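Local coordinates for DUF5636 domain-containing protein (Legionella pneumophila subsp. pneumophila str. Philadelphia 1, PDB 4RD8), which is of unknown function but adopts an alpha-helical fold without strands and belongs to the DUF5636 family of uncharacterized proteins, at residues L140-K143 with F148-N151; T77-I82 with Q134-I139; G19-L22 with P26-Q29; A104-L109 with T178-L183; S199-N204 with Q208-L213. The protein carries 3 engineered substitutions. All blocks are in the same frame, centred on the assembly; numbering follows the deposited sequence.

Contact 1: L140-K143 with F148-N151; sequences LKRK and FLEN. Unlike the reference sequence in segment 140-143: Arg142 (reference Gln).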
# COMPACT_ATOMS: atom_id res chain seq x y z
N LEU A 140 -2.53 6.49 -6.69
CA LEU A 140 -2.98 6.58 -8.08
C LEU A 140 -4.48 6.83 -8.19
O LEU A 140 -4.92 7.58 -9.06
CB LEU A 140 -2.59 5.33 -8.87
CG LEU A 140 -1.08 5.11 -9.07
CD1 LEU A 140 -0.84 3.71 -9.65
CD2 LEU A 140 -0.50 6.16 -10.00
N LYS A 141 -5.28 6.21 -7.32
CA LYS A 141 -6.72 6.46 -7.35
C LYS A 141 -7.00 7.94 -7.08
O LYS A 141 -7.76 8.57 -7.81
CB LYS A 141 -7.44 5.58 -6.32
CG LYS A 141 -8.95 5.78 -6.26
CD LYS A 141 -9.63 5.51 -7.58
CE LYS A 141 -11.15 5.52 -7.40
NZ LYS A 141 -11.85 5.16 -8.66
N ARG A 142 -6.36 8.49 -6.05
CA ARG A 142 -6.59 9.90 -5.70
C ARG A 142 -6.14 10.85 -6.82
O ARG A 142 -6.80 11.87 -7.08
CB ARG A 142 -5.91 10.25 -4.37
CG ARG A 142 -6.19 11.67 -3.87
CD ARG A 142 -5.17 12.64 -4.41
NE ARG A 142 -5.53 14.05 -4.23
CZ ARG A 142 -5.97 14.86 -5.18
NH1 ARG A 142 -6.16 14.41 -6.42
NH2 ARG A 142 -6.24 16.12 -4.89
N LYS A 143 -5.04 10.52 -7.49
CA LYS A 143 -4.59 11.33 -8.62
C LYS A 143 -5.61 11.30 -9.76
O LYS A 143 -5.80 12.29 -10.46
CB LYS A 143 -3.21 10.89 -9.11
CG LYS A 143 -2.09 11.08 -8.08
CD LYS A 143 -0.75 10.64 -8.64
CE LYS A 143 -0.29 11.55 -9.77
NZ LYS A 143 0.83 10.94 -10.56
N PHE A 148 -12.04 10.88 -4.18
CA PHE A 148 -11.73 9.67 -3.44
C PHE A 148 -11.20 9.99 -2.05
O PHE A 148 -11.65 9.41 -1.06
CB PHE A 148 -10.71 8.83 -4.22
CG PHE A 148 -10.10 7.71 -3.43
CD1 PHE A 148 -10.90 6.80 -2.76
CD2 PHE A 148 -8.73 7.55 -3.39
CE1 PHE A 148 -10.34 5.76 -2.04
CE2 PHE A 148 -8.15 6.51 -2.67
CZ PHE A 148 -8.97 5.61 -2.00
N LEU A 149 -10.26 10.92 -1.96
CA LEU A 149 -9.72 11.31 -0.66
C LEU A 149 -10.15 12.72 -0.29
O LEU A 149 -9.39 13.48 0.31
CB LEU A 149 -8.20 11.14 -0.59
CG LEU A 149 -7.71 9.70 -0.78
CD1 LEU A 149 -6.18 9.58 -0.60
CD2 LEU A 149 -8.45 8.75 0.19
N GLU A 150 -11.39 13.05 -0.66
CA GLU A 150 -12.04 14.29 -0.22
C GLU A 150 -11.21 15.52 -0.61
O GLU A 150 -11.21 16.53 0.09
CB GLU A 150 -12.30 14.26 1.29
CG GLU A 150 -12.95 12.95 1.76
CD GLU A 150 -14.36 12.76 1.23
OE1 GLU A 150 -15.12 13.76 1.18
OE2 GLU A 150 -14.71 11.63 0.86
N ASN A 151 -10.52 15.40 -1.75
CA ASN A 151 -9.74 16.49 -2.32
C ASN A 151 -8.60 17.00 -1.45
O ASN A 151 -8.23 18.18 -1.53
CB ASN A 151 -10.65 17.66 -2.73
CG ASN A 151 -10.05 18.49 -3.84
OD1 ASN A 151 -9.20 18.02 -4.59
ND2 ASN A 151 -10.49 19.74 -3.95
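Lys141 and Phe148 meet because both side chains start with CG turned away from the backbone N. For Phe148 chi1 is 168°, which turns the ring toward Lys141 and Arg142. For Lys141 chi1 (179°) puts CG over the ring; the bend at chi2 then turns the rest of the chain away. The loop after helix 130-144 packs back here on the last turn of that helix. Lys141 CG sits over one face of Phe148, 3.7 Å from the ring centroid, a CH-pi contact. Leu149 CD2 lies over the opposite face. Both are offset toward the rim, so the ring has a lysine methylene on one face and a methyl of the next residue on the other. Tyr37 of helix 25-38 also meets the Phe148 ring.

Arg142 differs from the reference sequence, which has Gln here. Its CB and CG pack against Leu149, with CB 3.8 Å from Leu149 CD1. The polar end turns to the loop, where NE bonds to the carbonyl of Ile152. The guanidinium and the Asn151 amide are tilted 52° to each other. Arg142 NH2 approaches Asn151 OD1 obliquely at 3.5 Å, without a hydrogen bond between the two atoms.

Contact 2: T77-I82 with Q134-I139; sequences TLIQEI and QWCLII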
# COMPACT_ATOMS: atom_id res chain seq x y z
N THR A 77 11.74 1.61 -8.10
CA THR A 77 11.93 3.05 -8.24
C THR A 77 10.61 3.72 -8.63
O THR A 77 10.32 4.83 -8.18
CB THR A 77 13.07 3.40 -9.23
OG1 THR A 77 12.82 2.76 -10.48
CG2 THR A 77 14.41 2.93 -8.68
N LEU A 78 9.81 3.05 -9.46
CA LEU A 78 8.48 3.56 -9.78
C LEU A 78 7.61 3.63 -8.53
O LEU A 78 6.94 4.64 -8.28
CB LEU A 78 7.79 2.69 -10.85
CG LEU A 78 6.31 2.96 -11.12
CD1 LEU A 78 6.08 4.39 -11.58
CD2 LEU A 78 5.76 1.97 -12.16
N ILE A 79 7.62 2.56 -7.74
CA ILE A 79 6.87 2.54 -6.48
C ILE A 79 7.32 3.70 -5.57
O ILE A 79 6.48 4.43 -5.02
CB ILE A 79 7.00 1.18 -5.77
CG1 ILE A 79 6.16 0.11 -6.51
CG2 ILE A 79 6.59 1.29 -4.30
CD1 ILE A 79 6.53 -1.33 -6.17
N GLN A 80 8.64 3.88 -5.43
CA GLN A 80 9.16 4.97 -4.60
C GLN A 80 8.74 6.35 -5.09
O GLN A 80 8.45 7.24 -4.29
CB GLN A 80 10.68 4.91 -4.46
CG GLN A 80 11.21 5.97 -3.49
CD GLN A 80 10.59 5.83 -2.09
OE1 GLN A 80 10.87 4.87 -1.38
NE2 GLN A 80 9.73 6.78 -1.71
N GLU A 81 8.73 6.55 -6.41
CA GLU A 81 8.33 7.85 -6.95
C GLU A 81 6.88 8.18 -6.62
O GLU A 81 6.56 9.31 -6.23
CB GLU A 81 8.59 7.92 -8.46
CG GLU A 81 10.07 7.87 -8.82
CD GLU A 81 10.33 7.64 -10.29
OE1 GLU A 81 9.39 7.75 -11.11
OE2 GLU A 81 11.50 7.35 -10.64
N ILE A 82 5.99 7.19 -6.75
CA ILE A 82 4.59 7.38 -6.41
C ILE A 82 4.45 7.71 -4.93
O ILE A 82 3.71 8.62 -4.55
CB ILE A 82 3.76 6.12 -6.76
CG1 ILE A 82 3.72 5.95 -8.28
CG2 ILE A 82 2.35 6.24 -6.20
CD1 ILE A 82 3.23 4.59 -8.74
N GLN A 134 -0.21 -1.48 -2.26
CA GLN A 134 -1.51 -1.00 -1.77
C GLN A 134 -1.53 0.52 -1.72
O GLN A 134 -2.46 1.15 -2.22
CB GLN A 134 -1.83 -1.55 -0.38
CG GLN A 134 -2.30 -2.99 -0.40
CD GLN A 134 -2.21 -3.64 0.97
OE1 GLN A 134 -1.26 -3.39 1.72
NE2 GLN A 134 -3.19 -4.46 1.31
N TRP A 135 -0.48 1.09 -1.14
CA TRP A 135 -0.39 2.54 -1.06
C TRP A 135 -0.28 3.20 -2.43
O TRP A 135 -0.92 4.22 -2.67
CB TRP A 135 0.69 2.98 -0.05
CG TRP A 135 0.11 2.82 1.32
CD1 TRP A 135 0.28 1.77 2.17
CD2 TRP A 135 -0.83 3.71 1.94
NE1 TRP A 135 -0.48 1.96 3.31
CE2 TRP A 135 -1.17 3.14 3.19
CE3 TRP A 135 -1.41 4.92 1.57
CZ2 TRP A 135 -2.06 3.76 4.07
CZ3 TRP A 135 -2.30 5.54 2.45
CH2 TRP A 135 -2.61 4.95 3.69
N CYS A 136 0.49 2.61 -3.34
CA CYS A 136 0.53 3.14 -4.70
C CYS A 136 -0.86 3.14 -5.35
O CYS A 136 -1.19 4.06 -6.07
CB CYS A 136 1.52 2.39 -5.60
SG CYS A 136 3.24 2.64 -5.13
N LEU A 137 -1.65 2.10 -5.10
CA LEU A 137 -2.99 2.04 -5.70
C LEU A 137 -3.88 3.16 -5.15
O LEU A 137 -4.61 3.83 -5.90
CB LEU A 137 -3.63 0.66 -5.46
CG LEU A 137 -2.89 -0.52 -6.11
CD1 LEU A 137 -3.53 -1.84 -5.66
CD2 LEU A 137 -2.91 -0.41 -7.64
N ILE A 138 -3.83 3.35 -3.83
CA ILE A 138 -4.52 4.45 -3.16
C ILE A 138 -4.11 5.81 -3.72
O ILE A 138 -4.97 6.65 -4.03
CB ILE A 138 -4.26 4.40 -1.65
CG1 ILE A 138 -5.05 3.25 -1.04
CG2 ILE A 138 -4.66 5.71 -0.97
CD1 ILE A 138 -4.43 2.75 0.24
N ILE A 139 -2.81 6.03 -3.86
CA ILE A 139 -2.29 7.29 -4.39
C ILE A 139 -2.70 7.51 -5.84
O ILE A 139 -3.17 8.58 -6.19
CB ILE A 139 -0.76 7.38 -4.25
CG1 ILE A 139 -0.39 7.34 -2.77
CG2 ILE A 139 -0.22 8.65 -4.93
CD1 ILE A 139 1.03 6.79 -2.50
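This is a buried helix-helix crossing near the centre of the protein, where Ile79 and Ile82 of helix 69-85 pack on Cys136 and Ile139 of helix 130-144. Cys136 is directed toward helix 69-85, and its SG sits between the two isoleucines. The sulfur lies 3.7 Å from Ile79 CG2 and 3.9 Å from Ile82 CG2. The Ile79 carbonyl is also near: its O is 3.7 Å from Cys136 SG, a packing distance. The CB and CD1 atoms of Ile82 also face the sulfur, so this one side chain borders it with several carbons.

The two segments belong to the core of an alpha-helical fold without strands. Their axes come within 9.7 Å and run at 50° to each other. Four side chains carry the contact. Helix 41-61 packs beside both partners, through Leu78 on one and Leu137 on the other.

One turn beyond Cys136, Ile139 meets Ile82 methyl to methyl, with the two CG2 atoms 3.7 Å apart. The Ile82 methyl is directed there by chi1 (-67°), which sets CG2 opposite the backbone N. Ile139 CD1 lies 3.8 Å from the Ile82 carbonyl O.

Contact 3: G19-L22 with P26-Q29; sequences GELL and PFIQ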
# COMPACT_ATOMS: atom_id res chain seq x y z
N GLY A 19 -8.86 7.93 21.51
CA GLY A 19 -8.26 9.25 21.67
C GLY A 19 -8.70 10.29 20.65
O GLY A 19 -9.90 10.42 20.36
N GLU A 20 -7.74 11.04 20.10
CA GLU A 20 -8.04 12.10 19.14
C GLU A 20 -8.54 11.56 17.80
O GLU A 20 -9.41 12.17 17.17
CB GLU A 20 -6.81 13.00 18.93
CG GLU A 20 -7.03 14.22 18.03
CD GLU A 20 -6.90 13.91 16.53
OE1 GLU A 20 -7.53 14.62 15.72
OE2 GLU A 20 -6.16 12.97 16.17
N LEU A 21 -7.98 10.43 17.36
CA LEU A 21 -8.34 9.90 16.05
C LEU A 21 -9.81 9.47 16.02
O LEU A 21 -10.48 9.62 15.01
CB LEU A 21 -7.43 8.75 15.62
CG LEU A 21 -6.02 9.14 15.15
CD1 LEU A 21 -5.26 7.90 14.66
CD2 LEU A 21 -6.08 10.22 14.06
N LEU A 22 -10.29 8.96 17.15
CA LEU A 22 -11.69 8.54 17.27
C LEU A 22 -12.64 9.71 17.06
O LEU A 22 -13.78 9.52 16.60
CB LEU A 22 -11.95 7.94 18.65
CG LEU A 22 -13.37 7.39 18.83
CD1 LEU A 22 -13.70 6.45 17.68
CD2 LEU A 22 -13.52 6.69 20.17
N PRO A 26 -12.70 13.87 9.75
CA PRO A 26 -12.08 13.79 8.42
C PRO A 26 -11.16 12.58 8.28
O PRO A 26 -11.13 11.97 7.20
CB PRO A 26 -11.27 15.09 8.35
CG PRO A 26 -12.08 16.06 9.20
CD PRO A 26 -12.53 15.20 10.36
N PHE A 27 -10.45 12.21 9.34
CA PHE A 27 -9.60 11.03 9.29
C PHE A 27 -10.44 9.77 9.07
O PHE A 27 -10.10 8.93 8.24
CB PHE A 27 -8.79 10.88 10.57
CG PHE A 27 -7.99 9.61 10.64
CD1 PHE A 27 -6.86 9.45 9.84
CD2 PHE A 27 -8.34 8.59 11.50
CE1 PHE A 27 -6.10 8.29 9.91
CE2 PHE A 27 -7.60 7.43 11.57
CZ PHE A 27 -6.48 7.27 10.77
N ILE A 28 -11.53 9.66 9.82
CA ILE A 28 -12.40 8.51 9.73
C ILE A 28 -12.96 8.39 8.33
O ILE A 28 -13.04 7.30 7.77
CB ILE A 28 -13.57 8.59 10.76
CG1 ILE A 28 -13.02 8.50 12.19
CG2 ILE A 28 -14.59 7.49 10.51
CD1 ILE A 28 -14.04 8.88 13.27
N GLN A 29 -13.35 9.53 7.75
CA GLN A 29 -13.89 9.55 6.39
C GLN A 29 -12.84 9.07 5.38
O GLN A 29 -13.15 8.28 4.49
CB GLN A 29 -14.39 10.94 6.02
CG GLN A 29 -14.86 11.09 4.57
CD GLN A 29 -16.10 10.26 4.24
OE1 GLN A 29 -16.74 9.68 5.12
NE2 GLN A 29 -16.45 10.21 2.95
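Leu21 reaches Phe27 with the two methyls at its tip. From CB the chain runs to CG, which chi1 (-75°) sets beside the backbone N and opposite the carbonyl carbon. CG then splits. CD2 goes over a face of the Phe27 ring, 4.0 Å from the centroid and 18° off the ring normal, a CH-pi contact. Its nearest ring atom is Phe27 CD2, at 3.8 Å. CD1 goes further along the same side, 3.9 Å from Phe27 CE2. Both methyls thus lie on the same side of the ring plane, CD2 over the face and CD1 near CE2 and CZ.

Ile28 meets the backbone oxygens of Leu21 and Leu22 with its side chain. Ile28 CD1 comes within 3.4 Å of the Leu22 carbonyl O, and the Leu21 carbonyl O is also beside it. These are packing contacts of a methyl group with carbonyls.

The segments lie on consecutive helices, with three residues between them. Asn24 in this link ties both sides: it bonds to Glu20 through ND2 and to the Phe27 N through OD1. The weakly bonded helix 19-22 packs against the start of helix 25-38. The loop with Lys164, Asp169 and Ser170 lies against Leu21.

Contact 4: A104-L109 with T178-L183; sequences ADFMFL and TCWDVL. Engineered in segment 104-109: Ala104 (natural residue Glu).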
# COMPACT_ATOMS: atom_id res chain seq x y z
N ALA A 104 6.55 -2.32 17.81
CA ALA A 104 6.68 -0.93 18.25
C ALA A 104 7.63 -0.13 17.38
O ALA A 104 7.40 1.05 17.10
CB ALA A 104 7.12 -0.87 19.68
N ASP A 105 8.72 -0.77 16.96
CA ASP A 105 9.71 -0.12 16.10
C ASP A 105 9.18 0.06 14.69
O ASP A 105 9.40 1.10 14.07
CB ASP A 105 11.00 -0.93 16.09
CG ASP A 105 11.71 -0.89 17.42
OD1 ASP A 105 11.70 0.19 18.06
OD2 ASP A 105 12.25 -1.93 17.85
N PHE A 106 8.49 -0.96 14.19
CA PHE A 106 7.83 -0.86 12.90
C PHE A 106 6.83 0.30 12.89
O PHE A 106 6.83 1.14 11.99
CB PHE A 106 7.10 -2.17 12.55
CG PHE A 106 6.42 -2.15 11.21
CD1 PHE A 106 7.13 -2.43 10.05
CD2 PHE A 106 5.08 -1.81 11.11
CE1 PHE A 106 6.50 -2.39 8.81
CE2 PHE A 106 4.45 -1.77 9.87
CZ PHE A 106 5.16 -2.05 8.72
N MSE A 107 5.99 0.36 13.91
CA MSE A 107 4.96 1.40 13.98
C MSE A 107 5.56 2.79 14.18
O MSE A 107 5.04 3.78 13.68
CB MSE A 107 3.90 1.06 15.03
CG MSE A 107 3.05 -0.14 14.62
SE MSE A 107 2.10 0.10 12.90
CE MSE A 107 0.32 0.05 13.68
N PHE A 108 6.70 2.86 14.87
CA PHE A 108 7.41 4.13 14.98
C PHE A 108 7.84 4.63 13.59
O PHE A 108 7.70 5.81 13.25
CB PHE A 108 8.63 4.01 15.91
CG PHE A 108 9.53 5.22 15.87
CD1 PHE A 108 9.24 6.34 16.62
CD2 PHE A 108 10.66 5.24 15.05
CE1 PHE A 108 10.06 7.47 16.57
CE2 PHE A 108 11.48 6.36 15.00
CZ PHE A 108 11.18 7.47 15.76
N LEU A 109 8.37 3.73 12.77
CA LEU A 109 8.82 4.14 11.44
C LEU A 109 7.64 4.51 10.55
O LEU A 109 7.74 5.44 9.74
CB LEU A 109 9.66 3.03 10.80
CG LEU A 109 10.99 2.85 11.54
CD1 LEU A 109 11.73 1.61 11.02
CD2 LEU A 109 11.87 4.10 11.36
N THR A 178 -5.89 -3.46 14.45
CA THR A 178 -5.52 -2.05 14.39
C THR A 178 -6.10 -1.45 13.12
O THR A 178 -6.56 -2.18 12.25
CB THR A 178 -3.99 -1.86 14.37
OG1 THR A 178 -3.45 -2.45 13.17
CG2 THR A 178 -3.35 -2.52 15.58
N CYS A 179 -6.08 -0.13 13.02
CA CYS A 179 -6.56 0.53 11.80
C CYS A 179 -5.69 0.10 10.62
O CYS A 179 -6.19 -0.07 9.50
CB CYS A 179 -6.52 2.05 11.97
SG CYS A 179 -7.54 2.96 10.76
N TRP A 180 -4.40 -0.07 10.86
CA TRP A 180 -3.50 -0.63 9.85
C TRP A 180 -4.06 -1.96 9.36
O TRP A 180 -4.24 -2.16 8.15
CB TRP A 180 -2.10 -0.81 10.43
CG TRP A 180 -1.15 -1.60 9.58
CD1 TRP A 180 -1.07 -2.97 9.49
CD2 TRP A 180 -0.11 -1.09 8.75
NE1 TRP A 180 -0.07 -3.33 8.63
CE2 TRP A 180 0.54 -2.19 8.16
CE3 TRP A 180 0.32 0.21 8.43
CZ2 TRP A 180 1.62 -2.04 7.28
CZ3 TRP A 180 1.39 0.35 7.56
CH2 TRP A 180 2.02 -0.76 6.99
N ASP A 181 -4.35 -2.87 10.28
CA ASP A 181 -4.97 -4.16 9.94
C ASP A 181 -6.26 -4.02 9.11
O ASP A 181 -6.44 -4.69 8.10
CB ASP A 181 -5.32 -4.94 11.20
CG ASP A 181 -4.10 -5.40 11.99
OD1 ASP A 181 -2.97 -5.38 11.44
OD2 ASP A 181 -4.28 -5.81 13.16
N VAL A 182 -7.18 -3.18 9.58
CA VAL A 182 -8.51 -3.07 8.97
C VAL A 182 -8.43 -2.57 7.53
O VAL A 182 -9.25 -2.95 6.67
CB VAL A 182 -9.44 -2.18 9.82
CG1 VAL A 182 -10.73 -1.88 9.09
CG2 VAL A 182 -9.75 -2.87 11.14
N LEU A 183 -7.44 -1.73 7.26
CA LEU A 183 -7.29 -1.14 5.94
C LEU A 183 -6.49 -1.99 4.97
O LEU A 183 -6.93 -2.23 3.85
CB LEU A 183 -6.65 0.25 6.03
CG LEU A 183 -7.53 1.29 6.72
CD1 LEU A 183 -6.89 2.67 6.58
CD2 LEU A 183 -8.95 1.27 6.15
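A selenium atom lies obliquely to an indole ring here: Met107, present as selenomethionine, sits beside Trp180 as a Met-aromatic contact. Its SE is 5.2 Å from the centroid of the Trp180 five-membered ring, 29° from the ring normal. The chain bends at chi2 (-58°) and again at chi3, which carries CE back to Trp180 CB, 4.1 Å away. This is helix-helix packing in an alpha-helical fold, joining helix 103-111 to the first turn of helix 179-184.

Phe106 supplies the second touch. Its ring meets Trp180 in an offset edge-to-face pair, the Phe106 edge toward the face of the six-membered ring. The centroids are 5.4 Å apart and the planes stand at 87°. Phe106 CE2 and CZ lean over the rim formed by Trp180 CZ2 and CH2. His131 adds another edge-to-face partner for Trp180, and the indole NE1 bonds to Asp185, so the ring is held at its polar edge too.

The start of helix 179-184 is closed by a capping box. Thr178 OG1 accepts from Asp181 N at 3.1 Å. In return Thr178 N donates to Asp181 OD2 at 3.1 Å, approaching from above the carboxylate plane.

Contact 5: S199-N204 with Q208-L213; sequences SDHIQN and QIFPVL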
# COMPACT_ATOMS: atom_id res chain seq x y z
N SER A 199 -1.54 -9.99 -3.54
CA SER A 199 -0.35 -10.58 -4.13
C SER A 199 -0.70 -11.72 -5.09
O SER A 199 -0.14 -11.82 -6.19
CB SER A 199 0.59 -11.09 -3.04
OG SER A 199 1.34 -12.19 -3.51
N ASP A 200 -1.63 -12.57 -4.69
CA ASP A 200 -2.05 -13.70 -5.52
C ASP A 200 -2.86 -13.21 -6.73
O ASP A 200 -2.78 -13.78 -7.82
CB ASP A 200 -2.89 -14.69 -4.71
CG ASP A 200 -2.08 -15.37 -3.62
OD1 ASP A 200 -0.83 -15.36 -3.69
OD2 ASP A 200 -2.70 -15.94 -2.69
N HIS A 201 -3.65 -12.17 -6.51
CA HIS A 201 -4.43 -11.56 -7.57
C HIS A 201 -3.51 -11.06 -8.70
O HIS A 201 -3.80 -11.24 -9.87
CB HIS A 201 -5.26 -10.40 -7.02
CG HIS A 201 -6.12 -9.74 -8.03
ND1 HIS A 201 -7.18 -10.38 -8.66
CD2 HIS A 201 -6.11 -8.48 -8.55
CE1 HIS A 201 -7.77 -9.56 -9.50
NE2 HIS A 201 -7.13 -8.39 -9.45
N ILE A 202 -2.39 -10.44 -8.31
CA ILE A 202 -1.45 -9.89 -9.28
C ILE A 202 -0.70 -10.99 -10.04
O ILE A 202 -0.61 -10.96 -11.27
CB ILE A 202 -0.45 -8.92 -8.61
CG1 ILE A 202 -1.16 -7.63 -8.20
CG2 ILE A 202 0.71 -8.61 -9.53
CD1 ILE A 202 -0.33 -6.72 -7.27
N GLN A 203 -0.16 -11.96 -9.30
CA GLN A 203 0.64 -13.03 -9.89
C GLN A 203 -0.18 -13.96 -10.78
O GLN A 203 0.36 -14.60 -11.68
CB GLN A 203 1.39 -13.82 -8.81
CG GLN A 203 2.54 -13.03 -8.19
CD GLN A 203 3.36 -13.83 -7.19
OE1 GLN A 203 3.75 -14.97 -7.46
NE2 GLN A 203 3.64 -13.24 -6.03
N ASN A 204 -1.48 -14.04 -10.53
CA ASN A 204 -2.34 -14.86 -11.37
C ASN A 204 -2.75 -14.12 -12.64
O ASN A 204 -2.71 -14.69 -13.73
CB ASN A 204 -3.57 -15.33 -10.59
CG ASN A 204 -3.22 -16.39 -9.56
OD1 ASN A 204 -2.17 -17.04 -9.64
ND2 ASN A 204 -4.10 -16.59 -8.58
N GLN A 208 -5.60 -11.16 -17.76
CA GLN A 208 -4.45 -10.69 -18.54
C GLN A 208 -4.48 -9.18 -18.74
O GLN A 208 -4.39 -8.70 -19.88
CB GLN A 208 -4.36 -11.40 -19.90
CG GLN A 208 -3.78 -12.81 -19.88
CD GLN A 208 -4.84 -13.88 -19.89
OE1 GLN A 208 -5.95 -13.67 -19.39
NE2 GLN A 208 -4.52 -15.05 -20.45
N ILE A 209 -4.61 -8.43 -17.65
CA ILE A 209 -4.69 -6.97 -17.71
C ILE A 209 -3.49 -6.28 -17.04
O ILE A 209 -3.36 -5.06 -17.10
CB ILE A 209 -6.01 -6.45 -17.12
CG1 ILE A 209 -6.23 -7.01 -15.71
CG2 ILE A 209 -7.18 -6.81 -18.04
CD1 ILE A 209 -7.39 -6.36 -14.96
N PHE A 210 -2.63 -7.07 -16.40
CA PHE A 210 -1.35 -6.54 -15.92
C PHE A 210 -0.16 -7.49 -16.05
O PHE A 210 0.55 -7.75 -15.07
CB PHE A 210 -1.47 -6.00 -14.50
CG PHE A 210 -2.42 -6.77 -13.62
CD1 PHE A 210 -2.06 -8.00 -13.09
CD2 PHE A 210 -3.66 -6.23 -13.28
CE1 PHE A 210 -2.93 -8.70 -12.26
CE2 PHE A 210 -4.54 -6.93 -12.46
CZ PHE A 210 -4.17 -8.16 -11.95
N PRO A 211 0.09 -7.98 -17.28
CA PRO A 211 1.10 -9.02 -17.52
C PRO A 211 2.53 -8.59 -17.18
O PRO A 211 3.32 -9.43 -16.77
CB PRO A 211 0.98 -9.28 -19.02
CG PRO A 211 0.46 -8.01 -19.58
CD PRO A 211 -0.47 -7.47 -18.54
N VAL A 212 2.84 -7.30 -17.34
CA VAL A 212 4.18 -6.81 -17.06
C VAL A 212 4.43 -6.70 -15.57
O VAL A 212 5.47 -7.15 -15.07
CB VAL A 212 4.44 -5.46 -17.76
CG1 VAL A 212 5.80 -4.92 -17.37
CG2 VAL A 212 4.37 -5.64 -19.27
N LEU A 213 3.48 -6.11 -14.85
CA LEU A 213 3.56 -6.03 -13.40
C LEU A 213 3.65 -7.44 -12.82
O LEU A 213 4.39 -7.69 -11.87
CB LEU A 213 2.34 -5.29 -12.84
CG LEU A 213 2.19 -5.16 -11.32
CD1 LEU A 213 3.42 -4.51 -10.70
CD2 LEU A 213 0.92 -4.40 -10.94
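The Phe210 ring turns its edge to the His201 ring and to two backbone carbonyls of helix 195-204. Its CZ side points toward the face of the His201 ring in an offset edge-to-face pair. The centroids are 5.6 Å apart and the planes stand at 62°. Phe210 CZ is 3.9 Å from both CD2 and NE2 of His201. The imidazole is fixed by further partners: Trp197 stacks on it and NE2 bonds to Asn45.

At the same edge of Phe210 lie two carbonyls of the last turn. Phe210 CE1 is 3.4 Å from Ile202 O and 3.6 Å from His201 O, both near the ring plane. This is consistent with weak C-H...O contacts. Leu48 and Asn52 of helix 41-61 also touch Phe210.

Ile202 and Leu213 finish the contact. Ile202 CG2, set opposite the backbone N by chi1 (-71°), reaches Leu213 CG at 4.2 Å.

Phe210 is the N-cap residue of helix 211-218, and its backbone N bonds to Asp205 in the connection. The arrangement is that of two consecutive helices joined by a short loop, whose aromatic residue packs back on the first helix.

How the contacts relate
Contact 2 is the most central, its centre about 7 Å from the centre of the chain, and is purely aliphatic and sulfur packing. Contacts 1, 3 and 5 lie further out and pair segments close in sequence. Contacts 3 and 5 are buried although peripheral; contact 1 is only partly buried. An aromatic ring serves each, with a lysine methylene, leucine methyls or a histidine as partner. Contact 4, also buried, links distant parts of the chain through aromatic and selenium contacts. Helix 130-144 takes part in contacts 1 and 2, and they touch directly. Contact 3 meets contact 1 through a probable hydrogen bond of Gln29 with Glu150. Contacts 3 and 5 lie on opposite sides of the chain's centre.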